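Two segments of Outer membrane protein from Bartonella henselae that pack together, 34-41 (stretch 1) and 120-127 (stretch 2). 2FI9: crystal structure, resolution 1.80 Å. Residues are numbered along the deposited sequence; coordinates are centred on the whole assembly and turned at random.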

ATOM      1  N   ARG A  34      -1.951  -0.358  14.521  1.00 36.98           N
ATOM      2  CA  ARG A  34      -1.612   1.058  14.619  1.00 37.27           C
ATOM      3  C   ARG A  34      -0.357   1.350  13.771  1.00 36.37           C
ATOM      4  O   ARG A  34       0.714   0.751  13.976  1.00 36.07           O
ATOM      5  CB  ARG A  34      -1.404   1.469  16.083  1.00 37.93           C
ATOM      6  CG  ARG A  34      -0.533   0.492  16.952  1.00 42.31           C
ATOM      7  CD  ARG A  34      -1.118  -0.938  17.102  1.00 46.83           C
ATOM      8  NE  ARG A  34      -0.165  -1.949  16.622  1.00 50.70           N
ATOM      9  CZ  ARG A  34      -0.453  -3.230  16.380  1.00 53.92           C
ATOM     10  NH1 ARG A  34      -1.684  -3.701  16.574  1.00 54.76           N
ATOM     11  NH2 ARG A  34       0.501  -4.052  15.946  1.00 54.37           N
ATOM     12  N   GLY A  35      -0.501   2.247  12.809  1.00 35.07           N
ATOM     13  CA  GLY A  35       0.603   2.584  11.921  1.00 33.78           C
ATOM     14  C   GLY A  35       0.310   2.323  10.454  1.00 33.32           C
ATOM     15  O   GLY A  35      -0.757   1.798  10.087  1.00 32.61           O
ATOM     16  N   SER A  36       1.260   2.719   9.610  1.00 32.59           N
ATOM     17  CA  SER A  36       1.142   2.541   8.177  1.00 32.42           C
ATOM     18  C   SER A  36       1.404   1.080   7.806  1.00 32.72           C
ATOM     19  O   SER A  36       2.096   0.355   8.538  1.00 33.04           O
ATOM     20  CB  SER A  36       2.132   3.452   7.464  1.00 31.90           C
ATOM     21  OG  SER A  36       1.844   4.823   7.751  1.00 31.11           O
ATOM     22  N   ILE A  37       0.843   0.642   6.683  1.00 32.70           N
ATOM     23  CA  ILE A  37       0.973  -0.763   6.282  1.00 32.83           C
ATOM     24  C   ILE A  37       1.290  -0.899   4.805  1.00 33.34           C
ATOM     25  O   ILE A  37       0.981  -0.016   3.989  1.00 32.61           O
ATOM     26  CB  ILE A  37      -0.297  -1.614   6.622  1.00 33.23           C
ATOM     27  CG1 ILE A  37      -1.558  -1.031   5.968  1.00 32.49           C
ATOM     28  CG2 ILE A  37      -0.458  -1.734   8.121  1.00 32.62           C
ATOM     29  CD1 ILE A  37      -2.763  -1.976   6.007  1.00 33.57           C
ATOM     30  N   ILE A  38       1.932  -2.002   4.477  1.00 33.18           N
ATOM     31  CA  ILE A  38       2.085  -2.416   3.103  1.00 34.18           C
ATOM     32  C   ILE A  38       1.385  -3.791   2.944  1.00 33.76           C
ATOM     33  O   ILE A  38       1.489  -4.640   3.815  1.00 33.98           O
ATOM     34  CB  ILE A  38       3.572  -2.437   2.708  1.00 34.67           C
ATOM     35  CG1 ILE A  38       3.725  -2.337   1.197  1.00 36.96           C
ATOM     36  CG2 ILE A  38       4.309  -3.652   3.269  1.00 34.84           C
ATOM     37  CD1 ILE A  38       5.120  -1.922   0.797  1.00 41.34           C
ATOM     38  N   CYS A  39       0.639  -3.961   1.860  1.00 33.54           N
ATOM     39  CA  CYS A  39      -0.167  -5.143   1.629  1.00 33.64           C
ATOM     40  C   CYS A  39       0.313  -5.743   0.337  1.00 33.13           C
ATOM     41  O   CYS A  39       0.138  -5.159  -0.729  1.00 32.13           O
ATOM     42  CB  CYS A  39      -1.642  -4.761   1.481  1.00 34.64           C
ATOM     43  SG  CYS A  39      -2.298  -3.775   2.834  1.00 37.24           S
ATOM     44  N   ILE A  40       0.952  -6.896   0.428  1.00 32.34           N
ATOM     45  CA  ILE A  40       1.563  -7.525  -0.738  1.00 32.17           C
ATOM     46  C   ILE A  40       1.200  -9.023  -0.722  1.00 31.85           C
ATOM     47  O   ILE A  40       0.642  -9.506   0.267  1.00 30.77           O
ATOM     48  CB  ILE A  40       3.091  -7.259  -0.763  1.00 32.15           C
ATOM     49  CG1 ILE A  40       3.723  -7.681   0.572  1.00 32.54           C
ATOM     50  CG2 ILE A  40       3.344  -5.786  -1.014  1.00 31.08           C
ATOM     51  CD1 ILE A  40       5.245  -7.520   0.628  1.00 32.88           C
ATOM     52  N   PRO A  41       1.425  -9.746  -1.833  1.00 31.44           N
ATOM     53  CA  PRO A  41       1.018 -11.166  -1.807  1.00 31.69           C
ATOM     54  C   PRO A  41       1.491 -11.977  -0.594  1.00 31.89           C
ATOM     55  O   PRO A  41       0.767 -12.896  -0.161  1.00 31.63           O
ATOM     56  CB  PRO A  41       1.595 -11.713  -3.116  1.00 31.98           C
ATOM     57  CG  PRO A  41       1.489 -10.540  -4.023  1.00 31.35           C
ATOM     58  CD  PRO A  41       1.936  -9.361  -3.161  1.00 31.91           C
ATOM     59  N   VAL A 120      -2.624  -7.062  -7.144  1.00 31.31           N
ATOM     60  CA  VAL A 120      -2.587  -5.711  -6.583  1.00 31.13           C
ATOM     61  C   VAL A 120      -1.881  -5.684  -5.229  1.00 31.14           C
ATOM     62  O   VAL A 120      -1.994  -6.636  -4.415  1.00 30.69           O
ATOM     63  CB  VAL A 120      -4.035  -5.122  -6.457  1.00 30.89           C
ATOM     64  CG1 VAL A 120      -4.858  -5.902  -5.465  1.00 31.79           C
ATOM     65  CG2 VAL A 120      -4.023  -3.596  -6.122  1.00 29.94           C
ATOM     66  N   ALA A 121      -1.149  -4.597  -5.008  1.00 30.47           N
ATOM     67  CA  ALA A 121      -0.468  -4.327  -3.759  1.00 30.78           C
ATOM     68  C   ALA A 121      -0.872  -2.931  -3.335  1.00 31.06           C
ATOM     69  O   ALA A 121      -1.288  -2.127  -4.165  1.00 31.85           O
ATOM     70  CB  ALA A 121       1.067  -4.410  -3.941  1.00 30.65           C
ATOM     71  N   ALA A 122      -0.739  -2.632  -2.049  1.00 31.75           N
ATOM     72  CA  ALA A 122      -1.008  -1.283  -1.549  1.00 31.31           C
ATOM     73  C   ALA A 122       0.019  -0.873  -0.503  1.00 31.56           C
ATOM     74  O   ALA A 122       0.423  -1.686   0.329  1.00 32.12           O
ATOM     75  CB  ALA A 122      -2.409  -1.218  -0.953  1.00 31.72           C
ATOM     76  N   LEU A 123       0.445   0.389  -0.557  1.00 31.39           N
ATOM     77  CA  LEU A 123       1.226   0.986   0.495  1.00 31.70           C
ATOM     78  C   LEU A 123       0.336   2.053   1.080  1.00 31.53           C
ATOM     79  O   LEU A 123      -0.085   2.955   0.365  1.00 32.10           O
ATOM     80  CB  LEU A 123       2.492   1.620  -0.085  1.00 31.77           C
ATOM     81  CG  LEU A 123       3.384   2.401   0.884  1.00 33.31           C
ATOM     82  CD1 LEU A 123       3.772   1.582   2.087  1.00 32.56           C
ATOM     83  CD2 LEU A 123       4.661   2.903   0.173  1.00 33.85           C
ATOM     84  N   LEU A 124       0.038   1.965   2.369  1.00 31.04           N
ATOM     85  CA  LEU A 124      -0.987   2.840   2.929  1.00 31.55           C
ATOM     86  C   LEU A 124      -0.475   3.643   4.118  1.00 31.52           C
ATOM     87  O   LEU A 124      -0.210   3.069   5.173  1.00 31.54           O
ATOM     88  CB  LEU A 124      -2.221   2.019   3.324  1.00 31.05           C
ATOM     89  CG  LEU A 124      -2.824   1.112   2.240  1.00 31.08           C
ATOM     90  CD1 LEU A 124      -3.809   0.112   2.806  1.00 27.36           C
ATOM     91  CD2 LEU A 124      -3.517   1.917   1.142  1.00 29.31           C
ATOM     92  N   PHE A 125      -0.348   4.961   3.948  1.00 30.99           N
ATOM     93  CA  PHE A 125      -0.023   5.834   5.069  1.00 30.60           C
ATOM     94  C   PHE A 125      -1.236   5.968   5.957  1.00 30.85           C
ATOM     95  O   PHE A 125      -2.300   6.345   5.497  1.00 30.51           O
ATOM     96  CB  PHE A 125       0.406   7.202   4.590  1.00 31.01           C
ATOM     97  CG  PHE A 125       0.821   8.140   5.696  1.00 30.85           C
ATOM     98  CD1 PHE A 125       2.028   7.958   6.366  1.00 29.30           C
ATOM     99  CD2 PHE A 125       0.023   9.231   6.036  1.00 31.30           C
ATOM    100  CE1 PHE A 125       2.420   8.829   7.370  1.00 29.66           C
ATOM    101  CE2 PHE A 125       0.427  10.133   7.036  1.00 31.65           C
ATOM    102  CZ  PHE A 125       1.619   9.928   7.703  1.00 29.15           C
ATOM    103  N   ALA A 126      -1.059   5.664   7.236  1.00 30.87           N
ATOM    104  CA  ALA A 126      -2.163   5.680   8.191  1.00 30.85           C
ATOM    105  C   ALA A 126      -2.528   7.112   8.506  1.00 31.01           C
ATOM    106  O   ALA A 126      -1.676   7.891   8.905  1.00 30.67           O
ATOM    107  CB  ALA A 126      -1.760   4.977   9.450  1.00 30.92           C
ATOM    108  N   VAL A 127      -3.801   7.439   8.331  1.00 31.92           N
ATOM    109  CA  VAL A 127      -4.318   8.779   8.606  1.00 32.81           C
ATOM    110  C   VAL A 127      -5.103   8.807   9.910  1.00 33.47           C
ATOM    111  O   VAL A 127      -5.592   7.774  10.387  1.00 33.23           O
ATOM    112  CB  VAL A 127      -5.255   9.308   7.466  1.00 32.78           C
ATOM    113  CG1 VAL A 127      -4.477   9.596   6.201  1.00 32.66           C
ATOM    114  CG2 VAL A 127      -6.371   8.326   7.174  1.00 32.75           C
TER

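Where the ladder between these antiparallel strands runs out, a side chain takes over from the backbone: Ala126 N donates to Ser36 OG (3.1 Å), the hydroxyl reaching across with chi1 in the m rotamer. Beyond it, the methyl of Ala126 points toward stretch 1 and its CB lies 3.4 Å from Gly35 O, a methyl packed against a backbone carbonyl. Gly35 itself has phi 121°, psi 175°, where a CB would be jammed against the preceding carbonyl O.

Four backbone hydrogen bonds carry the ladder. Ile37 and Leu124 exchange two, Ile37 N to Leu124 O (3.0 Å) and Leu124 N to Ile37 O (2.7 Å); Cys39 and Ala122 exchange two more, Cys39 N to Ala122 O (2.8 Å) and Ala122 N to Cys39 O (3.0 Å). Between them lies the non-hydrogen-bonded pair Ile38 and Leu123, where Ile38 CA makes a CA-H...O contact with Ala122 O (3.3 Å).

Side chains alternate between the faces. Ile37, Cys39, Ala122 and Leu124 share one: Leu124 CD1 meets both Ile37 CD1 (4.0 Å) and Cys39 SG (4.2 Å), while the small Cys39 and Ala122 pack with Cys39 CB 4.4 Å from Ala122 CB. On the other, Ile38 CD1 touches Leu123 CD1 (4.0 Å). These six residues are buried, a setting that suits their apolar side chains.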